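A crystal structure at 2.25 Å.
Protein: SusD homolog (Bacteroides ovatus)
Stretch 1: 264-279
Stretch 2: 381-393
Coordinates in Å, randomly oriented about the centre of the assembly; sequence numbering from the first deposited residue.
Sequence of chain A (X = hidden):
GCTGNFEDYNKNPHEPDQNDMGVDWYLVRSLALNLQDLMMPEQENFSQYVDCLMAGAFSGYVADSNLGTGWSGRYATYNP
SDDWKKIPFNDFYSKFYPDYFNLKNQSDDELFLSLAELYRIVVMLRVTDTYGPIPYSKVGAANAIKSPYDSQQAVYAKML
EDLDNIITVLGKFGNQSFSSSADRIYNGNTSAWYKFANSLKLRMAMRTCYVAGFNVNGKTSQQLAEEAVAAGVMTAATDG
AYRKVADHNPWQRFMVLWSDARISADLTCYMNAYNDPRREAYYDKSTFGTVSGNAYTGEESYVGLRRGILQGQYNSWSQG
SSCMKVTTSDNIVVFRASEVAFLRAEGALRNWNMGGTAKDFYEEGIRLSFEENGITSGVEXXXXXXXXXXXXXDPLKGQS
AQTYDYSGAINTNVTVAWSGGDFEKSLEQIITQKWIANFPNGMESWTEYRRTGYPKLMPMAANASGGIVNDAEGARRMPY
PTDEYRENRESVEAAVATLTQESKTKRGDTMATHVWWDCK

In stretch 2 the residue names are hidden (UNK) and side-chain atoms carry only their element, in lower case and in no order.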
# COMPACT_ATOMS: atom_id res chain seq x y z
N SER A 264 1.94 -6.06 -13.35
CA SER A 264 2.09 -7.47 -12.99
C SER A 264 1.13 -8.35 -13.78
O SER A 264 0.03 -7.92 -14.19
CB SER A 264 1.82 -7.68 -11.50
OG SER A 264 0.45 -7.48 -11.20
N ALA A 265 1.54 -9.60 -13.96
CA ALA A 265 0.75 -10.62 -14.62
C ALA A 265 -0.53 -10.92 -13.78
O ALA A 265 -1.59 -11.18 -14.35
CB ALA A 265 1.59 -11.87 -14.81
N ASP A 266 -0.44 -10.82 -12.43
CA ASP A 266 -1.55 -11.05 -11.51
C ASP A 266 -2.72 -10.07 -11.75
O ASP A 266 -3.86 -10.48 -11.83
CB ASP A 266 -1.08 -10.93 -10.03
CG ASP A 266 0.22 -11.68 -9.76
OD1 ASP A 266 1.29 -11.20 -10.19
OD2 ASP A 266 0.15 -12.76 -9.16
N LEU A 267 -2.41 -8.78 -11.87
CA LEU A 267 -3.40 -7.73 -12.06
C LEU A 267 -4.13 -7.90 -13.40
O LEU A 267 -5.35 -7.78 -13.41
CB LEU A 267 -2.71 -6.35 -11.95
CG LEU A 267 -3.56 -5.10 -11.70
CD1 LEU A 267 -4.44 -5.22 -10.45
CD2 LEU A 267 -2.69 -3.90 -11.57
N THR A 268 -3.43 -8.24 -14.50
CA THR A 268 -4.12 -8.46 -15.77
C THR A 268 -4.90 -9.81 -15.74
O THR A 268 -5.95 -9.90 -16.37
CB THR A 268 -3.19 -8.32 -16.99
OG1 THR A 268 -2.13 -9.27 -16.91
CG2 THR A 268 -2.61 -6.88 -17.13
N CYS A 269 -4.45 -10.82 -14.97
CA CYS A 269 -5.18 -12.10 -14.85
C CYS A 269 -6.59 -11.89 -14.25
O CYS A 269 -7.56 -12.38 -14.81
CB CYS A 269 -4.38 -13.11 -14.03
SG CYS A 269 -3.08 -13.93 -14.98
N TYR A 270 -6.68 -11.15 -13.14
CA TYR A 270 -7.97 -10.86 -12.50
C TYR A 270 -8.83 -9.95 -13.35
O TYR A 270 -10.01 -10.22 -13.53
CB TYR A 270 -7.76 -10.19 -11.12
CG TYR A 270 -7.40 -11.16 -10.01
CD1 TYR A 270 -8.39 -11.87 -9.34
CD2 TYR A 270 -6.08 -11.32 -9.59
CE1 TYR A 270 -8.07 -12.76 -8.31
CE2 TYR A 270 -5.75 -12.19 -8.55
CZ TYR A 270 -6.76 -12.91 -7.92
OH TYR A 270 -6.47 -13.74 -6.88
N MSE A 271 -8.23 -8.87 -13.88
CA MSE A 271 -8.98 -7.83 -14.59
C MSE A 271 -9.42 -8.28 -15.96
O MSE A 271 -10.51 -7.89 -16.36
CB MSE A 271 -8.20 -6.53 -14.60
CG MSE A 271 -8.09 -5.97 -13.18
SE MSE A 271 -7.10 -4.33 -13.12
CE MSE A 271 -8.44 -3.20 -13.80
N ASN A 272 -8.68 -9.18 -16.62
CA ASN A 272 -9.11 -9.79 -17.89
C ASN A 272 -10.26 -10.76 -17.63
O ASN A 272 -11.26 -10.69 -18.32
CB ASN A 272 -7.95 -10.52 -18.62
CG ASN A 272 -7.03 -9.56 -19.33
OD1 ASN A 272 -7.39 -8.43 -19.62
ND2 ASN A 272 -5.85 -9.99 -19.66
N ALA A 273 -10.17 -11.61 -16.57
CA ALA A 273 -11.23 -12.57 -16.22
C ALA A 273 -12.55 -11.86 -15.94
O ALA A 273 -13.61 -12.39 -16.26
CB ALA A 273 -10.81 -13.38 -15.01
N TYR A 274 -12.48 -10.66 -15.32
CA TYR A 274 -13.69 -9.91 -14.99
C TYR A 274 -14.10 -8.93 -16.09
O TYR A 274 -15.06 -8.18 -15.87
CB TYR A 274 -13.48 -9.15 -13.66
CG TYR A 274 -13.07 -10.03 -12.49
CD1 TYR A 274 -13.45 -11.37 -12.43
CD2 TYR A 274 -12.36 -9.51 -11.42
CE1 TYR A 274 -13.04 -12.19 -11.38
CE2 TYR A 274 -12.00 -10.30 -10.34
CZ TYR A 274 -12.32 -11.65 -10.33
OH TYR A 274 -11.97 -12.42 -9.24
N ASN A 275 -13.38 -8.89 -17.25
CA ASN A 275 -13.61 -7.93 -18.36
C ASN A 275 -13.74 -6.53 -17.77
O ASN A 275 -14.69 -5.81 -18.04
CB ASN A 275 -14.85 -8.31 -19.20
CG ASN A 275 -14.69 -9.63 -19.92
OD1 ASN A 275 -13.81 -9.80 -20.77
ND2 ASN A 275 -15.51 -10.62 -19.55
N ASP A 276 -12.83 -6.22 -16.84
CA ASP A 276 -12.85 -4.99 -16.07
C ASP A 276 -12.63 -3.75 -16.94
O ASP A 276 -11.58 -3.61 -17.59
CB ASP A 276 -11.82 -5.09 -14.96
CG ASP A 276 -12.11 -4.23 -13.75
OD1 ASP A 276 -12.41 -3.03 -13.94
OD2 ASP A 276 -12.00 -4.74 -12.63
N PRO A 277 -13.61 -2.80 -16.94
CA PRO A 277 -13.41 -1.54 -17.69
C PRO A 277 -12.38 -0.60 -17.04
O PRO A 277 -12.02 0.39 -17.66
CB PRO A 277 -14.81 -0.89 -17.71
CG PRO A 277 -15.51 -1.47 -16.58
CD PRO A 277 -14.92 -2.84 -16.26
N ARG A 278 -11.86 -0.92 -15.86
CA ARG A 278 -10.79 -0.12 -15.24
C ARG A 278 -9.46 -0.45 -15.88
O ARG A 278 -8.49 0.22 -15.60
CB ARG A 278 -10.71 -0.30 -13.71
CG ARG A 278 -11.91 0.29 -12.99
CD ARG A 278 -11.95 -0.20 -11.58
NE ARG A 278 -12.36 -1.60 -11.53
CZ ARG A 278 -12.71 -2.22 -10.42
NH1 ARG A 278 -12.72 -1.56 -9.27
NH2 ARG A 278 -13.08 -3.49 -10.44
N ARG A 279 -9.41 -1.47 -16.77
CA ARG A 279 -8.16 -1.81 -17.48
C ARG A 279 -7.66 -0.61 -18.27
O ARG A 279 -6.50 -0.22 -18.09
CB ARG A 279 -8.31 -3.02 -18.41
CG ARG A 279 -8.24 -4.33 -17.63
CD ARG A 279 -8.60 -5.53 -18.51
NE ARG A 279 -9.93 -5.34 -19.11
CZ ARG A 279 -10.45 -6.15 -20.03
NH1 ARG A 279 -9.76 -7.20 -20.47
NH2 ARG A 279 -11.65 -5.91 -20.52
N UNK A 381 -23.45 -4.40 -15.05
CA UNK A 381 -23.04 -5.64 -15.72
C UNK A 381 -21.81 -6.19 -15.05
O UNK A 381 -21.68 -7.40 -14.92
c UNK A 381 -22.78 -5.45 -17.23
c UNK A 381 -23.99 -5.03 -18.02
o UNK A 381 -25.07 -5.63 -17.94
n UNK A 381 -23.82 -4.00 -18.83
N UNK A 382 -20.90 -5.33 -14.60
CA UNK A 382 -19.69 -5.76 -13.91
C UNK A 382 -20.06 -6.45 -12.59
O UNK A 382 -19.55 -7.54 -12.32
c UNK A 382 -17.24 -4.91 -11.65
c UNK A 382 -15.21 -5.98 -13.21
o UNK A 382 -13.86 -6.26 -11.23
c UNK A 382 -18.74 -4.58 -13.67
c UNK A 382 -17.44 -5.02 -13.03
c UNK A 382 -16.04 -5.29 -11.05
c UNK A 382 -16.41 -5.56 -13.80
c UNK A 382 -15.03 -5.84 -11.83
N UNK A 383 -20.99 -5.86 -11.80
CA UNK A 383 -21.47 -6.38 -10.51
C UNK A 383 -22.09 -7.78 -10.63
O UNK A 383 -22.04 -8.54 -9.68
c UNK A 383 -20.97 -4.30 -8.19
c UNK A 383 -23.05 -3.13 -8.91
c UNK A 383 -22.49 -5.41 -9.89
c UNK A 383 -21.92 -4.07 -9.34
N UNK A 384 -22.62 -8.14 -11.80
CA UNK A 384 -23.25 -9.44 -12.09
C UNK A 384 -22.26 -10.45 -12.72
O UNK A 384 -22.63 -11.60 -12.94
c UNK A 384 -24.44 -9.23 -13.02
N UNK A 385 -21.04 -10.02 -13.01
CA UNK A 385 -19.99 -10.81 -13.66
C UNK A 385 -19.63 -12.06 -12.84
O UNK A 385 -19.47 -11.97 -11.61
o UNK A 385 -17.58 -10.70 -14.24
c UNK A 385 -18.75 -9.95 -13.92
N UNK A 386 -19.50 -13.22 -13.52
CA UNK A 386 -19.12 -14.51 -12.90
C UNK A 386 -17.85 -15.11 -13.59
O UNK A 386 -17.59 -16.31 -13.48
o UNK A 386 -20.75 -15.69 -14.23
c UNK A 386 -20.29 -15.50 -12.89
c UNK A 386 -21.44 -15.06 -11.99
N UNK A 387 -17.06 -14.25 -14.21
CA UNK A 387 -15.81 -14.59 -14.88
C UNK A 387 -14.78 -15.18 -13.95
O UNK A 387 -14.59 -14.70 -12.83
N UNK A 388 -14.17 -16.28 -14.36
CA UNK A 388 -13.21 -16.98 -13.53
C UNK A 388 -11.79 -16.73 -13.98
O UNK A 388 -11.54 -16.66 -15.19
c UNK A 388 -16.29 -18.97 -10.78
c UNK A 388 -14.84 -18.88 -12.85
c UNK A 388 -13.51 -18.50 -13.53
n UNK A 388 -17.44 -18.24 -11.39
c UNK A 388 -14.96 -18.53 -11.35
N UNK A 389 -10.87 -16.62 -13.01
CA UNK A 389 -9.44 -16.37 -13.25
C UNK A 389 -8.83 -17.58 -13.92
O UNK A 389 -8.93 -18.69 -13.42
c UNK A 389 -9.21 -14.65 -11.41
c UNK A 389 -8.66 -15.96 -11.98
c UNK A 389 -7.16 -15.83 -12.25
N UNK A 390 -8.21 -17.36 -15.07
CA UNK A 390 -7.55 -18.40 -15.84
C UNK A 390 -6.04 -18.33 -15.61
O UNK A 390 -5.53 -17.36 -15.04
c UNK A 390 -7.90 -18.24 -17.33
o UNK A 390 -9.93 -17.75 -19.49
c UNK A 390 -10.22 -18.39 -18.45
o UNK A 390 -11.39 -18.55 -18.03
c UNK A 390 -9.10 -19.09 -17.70
N UNK A 391 -5.33 -19.36 -16.07
CA UNK A 391 -3.88 -19.50 -15.99
C UNK A 391 -3.16 -18.36 -16.73
O UNK A 391 -3.65 -17.90 -17.76
c UNK A 391 -3.47 -20.85 -16.59
N UNK A 392 -2.00 -17.95 -16.24
CA UNK A 392 -1.22 -16.94 -16.94
C UNK A 392 -0.38 -17.61 -18.03
O UNK A 392 0.44 -18.48 -17.75
o UNK A 392 3.39 -12.66 -18.43
c UNK A 392 2.93 -14.61 -17.15
c UNK A 392 2.02 -15.47 -16.53
c UNK A 392 1.12 -13.27 -17.97
c UNK A 392 0.65 -15.23 -16.61
c UNK A 392 0.21 -14.11 -17.32
c UNK A 392 2.48 -13.52 -17.87
c UNK A 392 -0.33 -16.16 -15.94
N UNK A 393 -0.63 -17.23 -19.29
CA UNK A 393 0.13 -17.74 -20.44
C UNK A 393 1.14 -16.67 -20.83
O UNK A 393 0.71 -15.61 -21.30
n UNK A 393 -3.56 -20.20 -24.68
c UNK A 393 -2.46 -20.18 -23.68
c UNK A 393 -0.80 -18.10 -21.61
c UNK A 393 -2.84 -19.41 -22.42
c UNK A 393 -1.73 -19.29 -21.36
O HOH W 1 -7.73 -14.63 -16.37

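Position 381 has four side-chain atoms: two carbons, the second carrying one oxygen and one nitrogen. That is a carboxamide on a short stem. It lies out of reach of stretch 1. The residue is N381.

Position 382 has one carbon, then a six-carbon ring bearing one oxygen. The CA-to-CB bond points toward stretch 1, and the side-chain oxygen lies 2.8 Å from D276 OD2 and 3.0 Å from R278 NH2. A ring with a hydroxyl is tyrosine, Y382. Its CE1 packs 3.6 Å from Y274 CB, and its CD1 lies 4.0 Å from P277 CD.

Position 383 has four carbons, forked at the second, and reaches nothing on stretch 1. It is L383.

Position 384 has a single carbon, also out of reach. It is A384.

Position 385 has one carbon and then one oxygen. The oxygen lies 3.9 Å from Y274 O. The residue is S385. Its backbone N bonds back to Y382 O at 3.0 Å.

Position 386 has a carbon carrying one oxygen and one carbon. This is a branched hydroxyl side chain, and its CA-to-CB bond points away from stretch 1. It is T386.

Position 387 has no side-chain atoms, so it is G387. Its CA sits 3.4 Å from A273 O in a CA-H...O contact. A CB in the ideal position would be 2.0 Å from A273 O, a clash. The backbone O of G387 lies 3.3 Å from Y274 CE1, at the edge of that ring.

Position 388 has four carbons in a row ending in nitrogen. The CA-to-CB bond points away from stretch 1, and the side-chain nitrogen bonds to T386 O at 2.8 Å. It is K388. Its backbone O still touches stretch 1, 3.4 Å from A273 CB.

Position 389 has three carbons, the first carrying the other two. One branch tip is 3.6 Å from Y270 CD1, and the other is 4.3 Å from C269 CB. A short, forked, all-carbon side chain is valine, V389. Its CG2 also lies 4.1 Å from A273 CB.

Position 390 has three carbons, the third carrying two oxygens. This carboxylate is exposed and poorly ordered. It is E390. A water accepts from E390 N at 3.1 Å and donates to C269 O at 2.7 Å.

Position 391 has one carbon, pointing away. It is A391.

Position 392 has one carbon, then a six-carbon ring bearing one oxygen. A265 CB sits over one ring face, 3.5 Å from the centroid. The residue is Y392. Its CB lies 3.7 Å from C269 SG.

Position 393 has four carbons in a row ending in nitrogen. Its CA-to-CB bond points away, and the residue is poorly ordered. It is K393.

The contact runs along the helix 265-273 and past its end. A265, C269 and A273 point toward stretch 2 and meet Y392, V389 and the backbone near G387. Beyond the helix, Y382 packs against Y274 and P277 and brings its hydroxyl to the salt bridge between D276 and R278. The packing is mostly apolar, with one water linking the backbones.

Stretch 2 (381-393) NYLASTGKVEAYK
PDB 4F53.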